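Local coordinates for protein terminal uridylyltransferase 1 (Trypanosoma brucei, PDB 5HZD) that adds uridines from UTP to the 3' end of guide RNAs, ribosomal RNAs and some mRNAs during mitochondrial RNA editing, at residues 143-154 with 164-175; 219-230 with 242-253. One frame throughout, in Å; residues are numbered along the deposited sequence.

Contact 1 (143-154 with 164-175); sequences EKNAVRSITELL and LEPISHARVPII
Val147 turns CG1 anti to its backbone nitrogen (chi1 160°), and Lys144 sends its chain the same way, so that both reach from the helix onto the 164-175 segment. Val147 spreads its two methyls between Pro166 and Pro173, onto the two arms of the hairpin. CG1 packs on Pro166 CB at 3.8 Å, the two side chains crossing at about a right angle. CG2 lies against Pro173 CB at the same separation. The Lys144 chain first passes Ser168 CB and then bends at its last torsion. Lys144 NZ thereby donates to His169 NE2 at 3.0 Å, with NZ far out of the ring plane (35°). His169 is exposed.

One turn further along the helix, Thr151 OG1 donates back to Val147 O at 2.7 Å. Thr151 N reaches the same oxygen from the opposite face of its carbonyl plane, so two donors grip it. The bond fixes the rotation of the hydroxyl, and Ile175 CD1 lies 3.4 Å from Thr151 OG1. Ile175 CD1 also meets Ile150 CG2. Leu164 CD1 closes the far end against Leu154 CB at 3.8 Å. At the near end, Glu143 CB rests on the Pro173 ring. Water 1 donates to both Glu143 OE2 and Pro173 O, and Arg290 forms a salt bridge with the same carboxylate.

The helix thus packs on the edge hairpin of the palm domain of this nucleotidyltransferase, nearly antiparallel to strand 164-167 (163°). Arg171, which probably binds RNA, lies in the hairpin loop. Strand 174-177 pairs with strand 285-288, which carries Asp286, probably important for catalysis. Trp100 of helix 80-100 packs against Ile150 and Leu153 of the helix.

Contact 2 (219-230 with 242-253); sequences VRDAVGPTGVQQ and ATLESTTAAVRA
Val223 CG1 and Val219 CG1 each lie 3.9 Å from Ala253 CB and hold that methyl between the two helices. Val223 reaches it with CG1 anti to its own carbonyl carbon (chi1 -60°). Val223 CG1 also sits 3.4 Å from Ala249 O. Leu244 CD1 closes this apolar centre from the sheet side, against Val228 CG2 at 3.8 Å. Leu244 CD1 also approaches Gly227 O and Val219 CG1.

Strands 228-233 and 239-244 form an antiparallel beta hairpin, and the contact takes in its open end. Val228 and Leu244 are a non-hydrogen-bonded pair. Gln230 and Thr243 are a hydrogen-bonded pair, but between Val228 and Gln230 the register slips by one. Gln229 and Gln230 both face Thr243, a classic beta bulge. Thr243 O therefore accepts two backbone N-H groups, Gln229 N at 2.8 Å and Gln230 N at 3.2 Å, both in its carbonyl plane. Thr243 N returns a bond to Gln230 O. Just before strand 228-233 and just after strand 239-244, Glu245 N donates to Gly227 O at 2.8 Å, tilted 33° from the carbonyl plane.

Helix 247-254 starts after Ser246, the N-cap, whose OG accepts from Ala249 N. Arg252 lays its CG and CD along Ala222 O. Its NH1 donates in plane to water 2, which in turn donates to Val223 O. The Gln229 amide extends over Glu245 CA, nearly perpendicular to the Glu245 carboxylate (81°), and Arg197 NH1 donates to Gln229 OE1. At the Thr226 turn, Thr226 OG1 makes a weak bond to Glu245 OE2 at 3.3 Å.

In the fold
Contact 1 closes along the chain before contact 2 opens. Their centres are 28 Å apart and their nearest atoms about 7 Å, so they do not touch. They share no helix or strand, yet helix 80-100 touches both. Contact 1 lies nearer the centre of the chain, in the palm and close to the catalytic aspartates inferred by similarity. Contact 2 lies farther out, in a separate four-stranded antiparallel sheet and away from the annotated sites. Both are partly buried. In contact 1 no backbone-to-backbone bond joins helix and hairpin; side chains do most of the packing. Each contact has one bridging water. Contact 2 adds strand pairing, so backbone hydrogen bonds carry much of its polar chemistry.

Contact 1 (143-154 with 164-175)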
loop_
_atom_site.group_PDB
_atom_site.type_symbol
_atom_site.label_atom_id
_atom_site.label_comp_id
_atom_site.label_asym_id
_atom_site.label_seq_id
_atom_site.Cartn_x
_atom_site.Cartn_y
_atom_site.Cartn_z
ATOM N N GLU A 143 14.799 -8.229 14.009
ATOM C CA GLU A 143 13.381 -8.151 13.729
ATOM C C GLU A 143 12.589 -9.388 14.103
ATOM O O GLU A 143 11.410 -9.265 14.424
ATOM C CB GLU A 143 13.136 -7.772 12.259
ATOM C CG GLU A 143 13.498 -6.330 11.943
ATOM C CD GLU A 143 13.722 -6.150 10.451
ATOM O OE1 GLU A 143 14.756 -6.666 9.951
ATOM O OE2 GLU A 143 12.882 -5.505 9.806
ATOM N N LYS A 144 13.208 -10.575 14.056
ATOM C CA LYS A 144 12.484 -11.760 14.484
ATOM C C LYS A 144 12.053 -11.597 15.953
ATOM O O LYS A 144 10.957 -12.017 16.372
ATOM C CB LYS A 144 13.367 -13.006 14.312
ATOM C CG LYS A 144 12.833 -14.252 14.987
ATOM C CD LYS A 144 13.783 -15.443 14.846
ATOM C CE LYS A 144 13.414 -16.558 15.828
ATOM N NZ LYS A 144 11.961 -16.928 15.769
ATOM N N ASN A 145 12.929 -10.973 16.744
ATOM C CA ASN A 145 12.606 -10.846 18.164
ATOM C C ASN A 145 11.592 -9.752 18.400
ATOM O O ASN A 145 10.721 -9.878 19.270
ATOM C CB ASN A 145 13.884 -10.610 18.989
ATOM C CG ASN A 145 14.827 -11.752 18.870
ATOM O OD1 ASN A 145 14.397 -12.901 18.873
ATOM N ND2 ASN A 145 16.107 -11.457 18.746
ATOM N N ALA A 146 11.674 -8.679 17.613
ATOM C CA ALA A 146 10.707 -7.594 17.677
ATOM C C ALA A 146 9.308 -8.132 17.346
ATOM O O ALA A 146 8.319 -7.825 18.022
ATOM C CB ALA A 146 11.108 -6.483 16.700
ATOM N N VAL A 147 9.224 -8.955 16.302
ATOM C CA VAL A 147 7.937 -9.551 15.941
ATOM C C VAL A 147 7.363 -10.373 17.088
ATOM O O VAL A 147 6.170 -10.229 17.407
ATOM C CB VAL A 147 8.077 -10.467 14.690
ATOM C CG1 VAL A 147 6.893 -11.459 14.594
ATOM C CG2 VAL A 147 8.211 -9.623 13.433
ATOM N N ARG A 148 8.195 -11.198 17.731
ATOM C CA ARG A 148 7.709 -12.046 18.840
ATOM C C ARG A 148 7.327 -11.171 20.041
ATOM O O ARG A 148 6.295 -11.405 20.654
ATOM C CB ARG A 148 8.730 -13.133 19.207
ATOM C CG ARG A 148 9.018 -14.034 17.986
ATOM C CD ARG A 148 10.302 -14.835 18.070
ATOM N NE ARG A 148 10.337 -15.674 19.254
ATOM C CZ ARG A 148 11.276 -15.578 20.190
ATOM N NH1 ARG A 148 12.255 -14.675 20.058
ATOM N NH2 ARG A 148 11.246 -16.383 21.252
ATOM N N SER A 149 8.132 -10.152 20.338
ATOM C CA SER A 149 7.832 -9.275 21.487
ATOM C C SER A 149 6.513 -8.559 21.331
ATOM O O SER A 149 5.685 -8.547 22.268
ATOM C CB SER A 149 8.950 -8.241 21.676
ATOM O OG SER A 149 10.150 -8.887 22.065
ATOM N N ILE A 150 6.283 -7.958 20.170
ATOM C CA ILE A 150 5.053 -7.192 19.983
ATOM C C ILE A 150 3.829 -8.109 19.852
ATOM O O ILE A 150 2.738 -7.771 20.322
ATOM C CB ILE A 150 5.204 -6.201 18.837
ATOM C CG1 ILE A 150 6.250 -5.150 19.268
ATOM C CG2 ILE A 150 3.877 -5.532 18.528
ATOM C CD1 ILE A 150 6.721 -4.326 18.131
ATOM N N THR A 151 4.012 -9.283 19.239
ATOM C CA THR A 151 2.918 -10.254 19.225
ATOM C C THR A 151 2.426 -10.568 20.633
ATOM O O THR A 151 1.227 -10.571 20.866
ATOM C CB THR A 151 3.320 -11.520 18.497
ATOM O OG1 THR A 151 3.604 -11.149 17.146
ATOM C CG2 THR A 151 2.141 -12.520 18.466
ATOM N N GLU A 152 3.350 -10.761 21.565
ATOM C CA GLU A 152 2.963 -11.108 22.933
ATOM C C GLU A 152 2.252 -9.953 23.622
ATOM O O GLU A 152 1.278 -10.159 24.336
ATOM C CB GLU A 152 4.194 -11.514 23.744
ATOM C CG GLU A 152 3.909 -11.789 25.201
ATOM C CD GLU A 152 3.124 -13.074 25.423
ATOM O OE1 GLU A 152 2.878 -13.825 24.445
ATOM O OE2 GLU A 152 2.735 -13.328 26.591
ATOM N N LEU A 153 2.725 -8.737 23.404
ATOM C CA LEU A 153 2.027 -7.577 23.976
ATOM C C LEU A 153 0.602 -7.451 23.440
ATOM O O LEU A 153 -0.350 -7.145 24.199
ATOM C CB LEU A 153 2.802 -6.271 23.718
ATOM C CG LEU A 153 4.138 -6.133 24.447
ATOM C CD1 LEU A 153 4.854 -4.837 24.044
ATOM C CD2 LEU A 153 3.948 -6.204 25.975
ATOM N N LEU A 154 0.427 -7.680 22.141
ATOM C CA LEU A 154 -0.906 -7.639 21.558
ATOM C C LEU A 154 -1.823 -8.738 22.124
ATOM O O LEU A 154 -2.965 -8.471 22.456
ATOM C CB LEU A 154 -0.815 -7.724 20.040
ATOM C CG LEU A 154 -0.195 -6.502 19.377
ATOM C CD1 LEU A 154 0.195 -6.867 17.952
ATOM C CD2 LEU A 154 -1.173 -5.288 19.399
ATOM N N LEU A 164 -4.009 -12.905 14.859
ATOM C CA LEU A 164 -2.618 -12.477 14.738
ATOM C C LEU A 164 -1.746 -13.485 14.035
ATOM O O LEU A 164 -1.698 -14.663 14.431
ATOM C CB LEU A 164 -2.001 -12.245 16.118
ATOM C CG LEU A 164 -2.373 -10.981 16.860
ATOM C CD1 LEU A 164 -1.645 -10.965 18.211
ATOM C CD2 LEU A 164 -2.000 -9.772 16.057
ATOM N N GLU A 165 -1.023 -13.036 13.024
ATOM C CA GLU A 165 -0.073 -13.921 12.342
ATOM C C GLU A 165 1.327 -13.318 12.430
ATOM O O GLU A 165 1.676 -12.463 11.632
ATOM C CB GLU A 165 -0.462 -14.116 10.859
ATOM C CG GLU A 165 0.523 -14.990 10.063
ATOM C CD GLU A 165 0.224 -15.114 8.563
ATOM O OE1 GLU A 165 1.051 -15.769 7.857
ATOM O OE2 GLU A 165 -0.807 -14.582 8.096
ATOM N N PRO A 166 2.135 -13.767 13.400
ATOM C CA PRO A 166 3.545 -13.351 13.443
ATOM C C PRO A 166 4.285 -14.012 12.294
ATOM O O PRO A 166 4.162 -15.224 12.121
ATOM C CB PRO A 166 4.041 -13.920 14.773
ATOM C CG PRO A 166 3.085 -15.078 15.087
ATOM C CD PRO A 166 1.762 -14.646 14.520
ATOM N N ILE A 167 4.997 -13.239 11.500
ATOM C CA ILE A 167 5.835 -13.800 10.445
ATOM C C ILE A 167 7.277 -13.439 10.725
ATOM O O ILE A 167 7.818 -12.521 10.134
ATOM C CB ILE A 167 5.397 -13.254 9.077
ATOM C CG1 ILE A 167 3.890 -13.402 8.933
ATOM C CG2 ILE A 167 6.088 -14.018 7.943
ATOM C CD1 ILE A 167 3.363 -12.846 7.654
ATOM N N SER A 168 7.891 -14.157 11.654
ATOM C CA SER A 168 9.195 -13.731 12.186
ATOM C C SER A 168 10.338 -14.038 11.226
ATOM O O SER A 168 11.431 -13.455 11.343
ATOM C CB SER A 168 9.439 -14.388 13.545
ATOM O OG SER A 168 9.289 -15.793 13.439
ATOM N N HIS A 169 10.070 -14.919 10.260
ATOM C CA HIS A 169 11.123 -15.451 9.390
ATOM C C HIS A 169 11.028 -15.095 7.897
ATOM O O HIS A 169 11.817 -15.584 7.095
ATOM C CB HIS A 169 11.242 -16.965 9.583
ATOM C CG HIS A 169 11.839 -17.356 10.901
ATOM N ND1 HIS A 169 13.199 -17.433 11.109
ATOM C CD2 HIS A 169 11.260 -17.675 12.084
ATOM C CE1 HIS A 169 13.435 -17.792 12.359
ATOM N NE2 HIS A 169 12.275 -17.944 12.972
ATOM N N ALA A 170 10.085 -14.238 7.526
ATOM C CA ALA A 170 10.058 -13.696 6.172
ATOM C C ALA A 170 11.324 -12.870 5.921
ATOM O O ALA A 170 12.074 -12.580 6.854
ATOM C CB ALA A 170 8.843 -12.842 5.983
ATOM N N ARG A 171 11.556 -12.479 4.670
ATOM C CA ARG A 171 12.731 -11.680 4.333
ATOM C C ARG A 171 12.662 -10.365 5.101
ATOM O O ARG A 171 13.675 -9.835 5.571
ATOM C CB ARG A 171 12.778 -11.414 2.827
ATOM C CG ARG A 171 14.181 -11.372 2.234
ATOM C CD ARG A 171 14.137 -10.935 0.774
ATOM N NE ARG A 171 13.257 -9.779 0.583
ATOM C CZ ARG A 171 13.625 -8.512 0.757
ATOM N NH1 ARG A 171 14.863 -8.221 1.130
ATOM N NH2 ARG A 171 12.751 -7.531 0.556
ATOM N N VAL A 172 11.445 -9.849 5.220
ATOM C CA VAL A 172 11.163 -8.715 6.083
ATOM C C VAL A 172 10.182 -9.238 7.136
ATOM O O VAL A 172 9.006 -9.435 6.830
ATOM C CB VAL A 172 10.521 -7.555 5.302
ATOM C CG1 VAL A 172 10.334 -6.354 6.196
ATOM C CG2 VAL A 172 11.383 -7.172 4.099
ATOM N N PRO A 173 10.665 -9.514 8.365
ATOM C CA PRO A 173 9.711 -10.028 9.352
ATOM C C PRO A 173 8.653 -8.998 9.695
ATOM O O PRO A 173 8.941 -7.804 9.823
ATOM C CB PRO A 173 10.585 -10.273 10.585
ATOM C CG PRO A 173 11.976 -10.473 9.999
ATOM C CD PRO A 173 12.034 -9.469 8.901
ATOM N N ILE A 174 7.412 -9.454 9.818
ATOM C CA ILE A 174 6.289 -8.560 10.081
ATOM C C ILE A 174 5.281 -9.276 10.967
ATOM O O ILE A 174 5.398 -10.479 11.220
ATOM C CB ILE A 174 5.566 -8.107 8.792
ATOM C CG1 ILE A 174 5.057 -9.325 8.011
ATOM C CG2 ILE A 174 6.494 -7.288 7.903
ATOM C CD1 ILE A 174 4.053 -8.926 6.898
ATOM N N ILE A 175 4.320 -8.507 11.478
ATOM C CA ILE A 175 3.133 -9.067 12.108
ATOM C C ILE A 175 1.952 -8.723 11.225
ATOM O O ILE A 175 1.754 -7.573 10.878
ATOM C CB ILE A 175 2.878 -8.435 13.508
ATOM C CG1 ILE A 175 4.026 -8.789 14.470
ATOM C CG2 ILE A 175 1.540 -8.977 14.074
ATOM C CD1 ILE A 175 3.950 -8.014 15.797
HETATM O O HOH W 1 10.147 -5.293 9.521
#

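Contact 2 (219-230 with 242-253)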
loop_
_atom_site.group_PDB
_atom_site.type_symbol
_atom_site.label_atom_id
_atom_site.label_comp_id
_atom_site.label_asym_id
_atom_site.label_seq_id
_atom_site.Cartn_x
_atom_site.Cartn_y
_atom_site.Cartn_z
ATOM N N VAL A 219 -4.578 2.977 36.348
ATOM C CA VAL A 219 -5.369 3.338 35.178
ATOM C C VAL A 219 -5.400 4.858 35.001
ATOM O O VAL A 219 -5.154 5.376 33.896
ATOM C CB VAL A 219 -6.782 2.781 35.271
ATOM C CG1 VAL A 219 -7.661 3.365 34.193
ATOM C CG2 VAL A 219 -6.733 1.237 35.165
ATOM N N ARG A 220 -5.680 5.572 36.089
ATOM C CA ARG A 220 -5.749 7.037 36.018
ATOM C C ARG A 220 -4.429 7.655 35.590
ATOM O O ARG A 220 -4.407 8.624 34.817
ATOM C CB ARG A 220 -6.171 7.629 37.361
ATOM C CG ARG A 220 -7.643 7.434 37.621
ATOM C CD ARG A 220 -8.099 8.008 38.959
ATOM N NE ARG A 220 -9.490 7.635 39.234
ATOM C CZ ARG A 220 -10.548 8.152 38.609
ATOM N NH1 ARG A 220 -10.385 9.085 37.673
ATOM N NH2 ARG A 220 -11.774 7.741 38.928
ATOM N N ASP A 221 -3.330 7.084 36.055
ATOM C CA ASP A 221 -2.020 7.634 35.748
ATOM C C ASP A 221 -1.683 7.408 34.281
ATOM O O ASP A 221 -0.945 8.200 33.690
ATOM C CB ASP A 221 -0.936 7.033 36.636
ATOM C CG ASP A 221 -0.948 7.602 38.055
ATOM O OD1 ASP A 221 -1.885 8.359 38.407
ATOM O OD2 ASP A 221 -0.018 7.280 38.828
ATOM N N ALA A 222 -2.222 6.337 33.697
ATOM C CA ALA A 222 -1.935 6.020 32.295
ATOM C C ALA A 222 -2.653 6.948 31.348
ATOM O O ALA A 222 -2.140 7.229 30.263
ATOM C CB ALA A 222 -2.292 4.559 31.975
ATOM N N VAL A 223 -3.843 7.414 31.718
ATOM C CA VAL A 223 -4.666 8.131 30.750
ATOM C C VAL A 223 -4.723 9.627 31.021
ATOM O O VAL A 223 -5.124 10.407 30.156
ATOM C CB VAL A 223 -6.086 7.543 30.675
ATOM C CG1 VAL A 223 -6.004 6.058 30.252
ATOM C CG2 VAL A 223 -6.792 7.655 32.028
ATOM N N GLY A 224 -4.323 10.032 32.223
ATOM C CA GLY A 224 -4.424 11.435 32.588
ATOM C C GLY A 224 -5.764 11.768 33.214
ATOM O O GLY A 224 -6.642 10.911 33.282
ATOM N N PRO A 225 -5.927 13.028 33.666
ATOM C CA PRO A 225 -7.043 13.482 34.508
ATOM C C PRO A 225 -8.423 13.445 33.849
ATOM O O PRO A 225 -9.423 13.407 34.561
ATOM C CB PRO A 225 -6.657 14.928 34.854
ATOM C CG PRO A 225 -5.764 15.355 33.731
ATOM C CD PRO A 225 -4.992 14.124 33.349
ATOM N N THR A 226 -8.494 13.457 32.526
ATOM C CA THR A 226 -9.801 13.419 31.871
ATOM C C THR A 226 -10.122 12.045 31.287
ATOM O O THR A 226 -11.238 11.806 30.815
ATOM C CB THR A 226 -9.921 14.482 30.749
ATOM O OG1 THR A 226 -8.861 14.309 29.797
ATOM C CG2 THR A 226 -9.864 15.888 31.335
ATOM N N GLY A 227 -9.147 11.142 31.336
ATOM C CA GLY A 227 -9.261 9.873 30.635
ATOM C C GLY A 227 -10.228 8.854 31.213
ATOM O O GLY A 227 -10.740 8.012 30.495
ATOM N N VAL A 228 -10.467 8.897 32.516
ATOM C CA VAL A 228 -11.303 7.878 33.132
ATOM C C VAL A 228 -12.702 8.396 33.386
ATOM O O VAL A 228 -12.890 9.352 34.148
ATOM C CB VAL A 228 -10.729 7.402 34.473
ATOM C CG1 VAL A 228 -11.767 6.559 35.203
ATOM C CG2 VAL A 228 -9.444 6.626 34.273
ATOM N N GLN A 229 -13.697 7.764 32.774
ATOM C CA GLN A 229 -15.077 8.196 32.985
ATOM C C GLN A 229 -15.769 7.469 34.122
ATOM O O GLN A 229 -16.507 8.083 34.887
ATOM C CB GLN A 229 -15.902 8.065 31.706
ATOM C CG GLN A 229 -15.571 9.085 30.656
ATOM C CD GLN A 229 -16.536 9.010 29.483
ATOM O OE1 GLN A 229 -17.471 8.195 29.480
ATOM N NE2 GLN A 229 -16.317 9.858 28.483
ATOM N N GLN A 230 -15.518 6.170 34.260
ATOM C CA GLN A 230 -16.196 5.397 35.274
ATOM C C GLN A 230 -15.342 4.178 35.578
ATOM O O GLN A 230 -14.751 3.596 34.664
ATOM C CB GLN A 230 -17.545 4.938 34.749
ATOM C CG GLN A 230 -18.333 4.132 35.746
ATOM C CD GLN A 230 -19.663 3.658 35.201
ATOM O OE1 GLN A 230 -19.838 3.469 33.997
ATOM N NE2 GLN A 230 -20.611 3.474 36.089
ATOM N N ALA A 242 -13.671 -0.538 33.592
ATOM C CA ALA A 242 -13.414 0.887 33.465
ATOM C C ALA A 242 -13.887 1.353 32.106
ATOM O O ALA A 242 -13.621 0.702 31.077
ATOM C CB ALA A 242 -11.929 1.180 33.621
ATOM N N THR A 243 -14.585 2.482 32.104
ATOM C CA THR A 243 -14.940 3.164 30.872
ATOM C C THR A 243 -14.060 4.390 30.731
ATOM O O THR A 243 -13.980 5.224 31.634
ATOM C CB THR A 243 -16.410 3.585 30.878
ATOM O OG1 THR A 243 -17.221 2.410 30.930
ATOM C CG2 THR A 243 -16.748 4.361 29.604
ATOM N N LEU A 244 -13.398 4.499 29.594
ATOM C CA LEU A 244 -12.445 5.566 29.366
ATOM C C LEU A 244 -13.088 6.562 28.417
ATOM O O LEU A 244 -14.116 6.261 27.825
ATOM C CB LEU A 244 -11.152 5.002 28.759
ATOM C CG LEU A 244 -10.326 4.085 29.679
ATOM C CD1 LEU A 244 -10.189 4.683 31.081
ATOM C CD2 LEU A 244 -10.890 2.677 29.758
ATOM N N GLU A 245 -12.470 7.727 28.258
ATOM C CA GLU A 245 -13.091 8.816 27.483
ATOM C C GLU A 245 -13.104 8.543 25.980
ATOM O O GLU A 245 -13.887 9.153 25.231
ATOM C CB GLU A 245 -12.382 10.141 27.773
ATOM C CG GLU A 245 -10.965 10.222 27.241
ATOM C CD GLU A 245 -10.253 11.499 27.657
ATOM O OE1 GLU A 245 -9.002 11.534 27.593
ATOM O OE2 GLU A 245 -10.945 12.466 28.050
ATOM N N SER A 246 -12.246 7.628 25.537
ATOM C CA SER A 246 -12.122 7.331 24.113
ATOM C C SER A 246 -11.595 5.914 23.949
ATOM O O SER A 246 -11.125 5.309 24.905
ATOM C CB SER A 246 -11.160 8.306 23.448
ATOM O OG SER A 246 -9.825 8.047 23.837
ATOM N N THR A 247 -11.687 5.386 22.734
ATOM C CA THR A 247 -11.108 4.072 22.447
ATOM C C THR A 247 -9.597 4.083 22.574
ATOM O O THR A 247 -8.994 3.076 22.920
ATOM C CB THR A 247 -11.494 3.595 21.029
ATOM O OG1 THR A 247 -11.255 4.657 20.097
ATOM C CG2 THR A 247 -12.968 3.211 20.976
ATOM N N THR A 248 -8.952 5.204 22.270
ATOM C CA THR A 248 -7.509 5.268 22.417
ATOM C C THR A 248 -7.130 5.262 23.906
ATOM O O THR A 248 -6.196 4.551 24.311
ATOM C CB THR A 248 -6.923 6.492 21.696
ATOM O OG1 THR A 248 -7.292 6.429 20.308
ATOM C CG2 THR A 248 -5.425 6.497 21.785
ATOM N N ALA A 249 -7.848 6.037 24.719
ATOM C CA ALA A 249 -7.601 5.974 26.158
ATOM C C ALA A 249 -7.834 4.565 26.695
ATOM O O ALA A 249 -7.159 4.145 27.632
ATOM C CB ALA A 249 -8.477 6.984 26.925
ATOM N N ALA A 250 -8.780 3.833 26.112
ATOM C CA ALA A 250 -9.079 2.489 26.586
ATOM C C ALA A 250 -7.896 1.552 26.340
ATOM O O ALA A 250 -7.563 0.728 27.188
ATOM C CB ALA A 250 -10.344 1.946 25.945
ATOM N N VAL A 251 -7.247 1.675 25.189
ATOM C CA VAL A 251 -6.045 0.877 24.952
ATOM C C VAL A 251 -4.871 1.336 25.838
ATOM O O VAL A 251 -4.127 0.521 26.366
ATOM C CB VAL A 251 -5.680 0.892 23.460
ATOM C CG1 VAL A 251 -4.380 0.112 23.225
ATOM C CG2 VAL A 251 -6.838 0.300 22.644
ATOM N N ARG A 252 -4.716 2.648 25.997
ATOM C CA ARG A 252 -3.682 3.203 26.859
ATOM C C ARG A 252 -3.868 2.676 28.288
ATOM O O ARG A 252 -2.880 2.277 28.931
ATOM C CB ARG A 252 -3.684 4.745 26.747
ATOM C CG ARG A 252 -2.466 5.456 27.368
ATOM C CD ARG A 252 -2.459 6.976 27.039
ATOM N NE ARG A 252 -2.177 7.227 25.623
ATOM C CZ ARG A 252 -2.981 7.874 24.783
ATOM N NH1 ARG A 252 -4.139 8.377 25.202
ATOM N NH2 ARG A 252 -2.614 8.036 23.513
ATOM N N ALA A 253 -5.112 2.610 28.768
ATOM C CA ALA A 253 -5.397 2.036 30.094
ATOM C C ALA A 253 -5.075 0.540 30.176
ATOM O O ALA A 253 -4.530 0.071 31.172
ATOM C CB ALA A 253 -6.855 2.294 30.508
HETATM O O HOH W 2 -5.601 8.891 27.474
#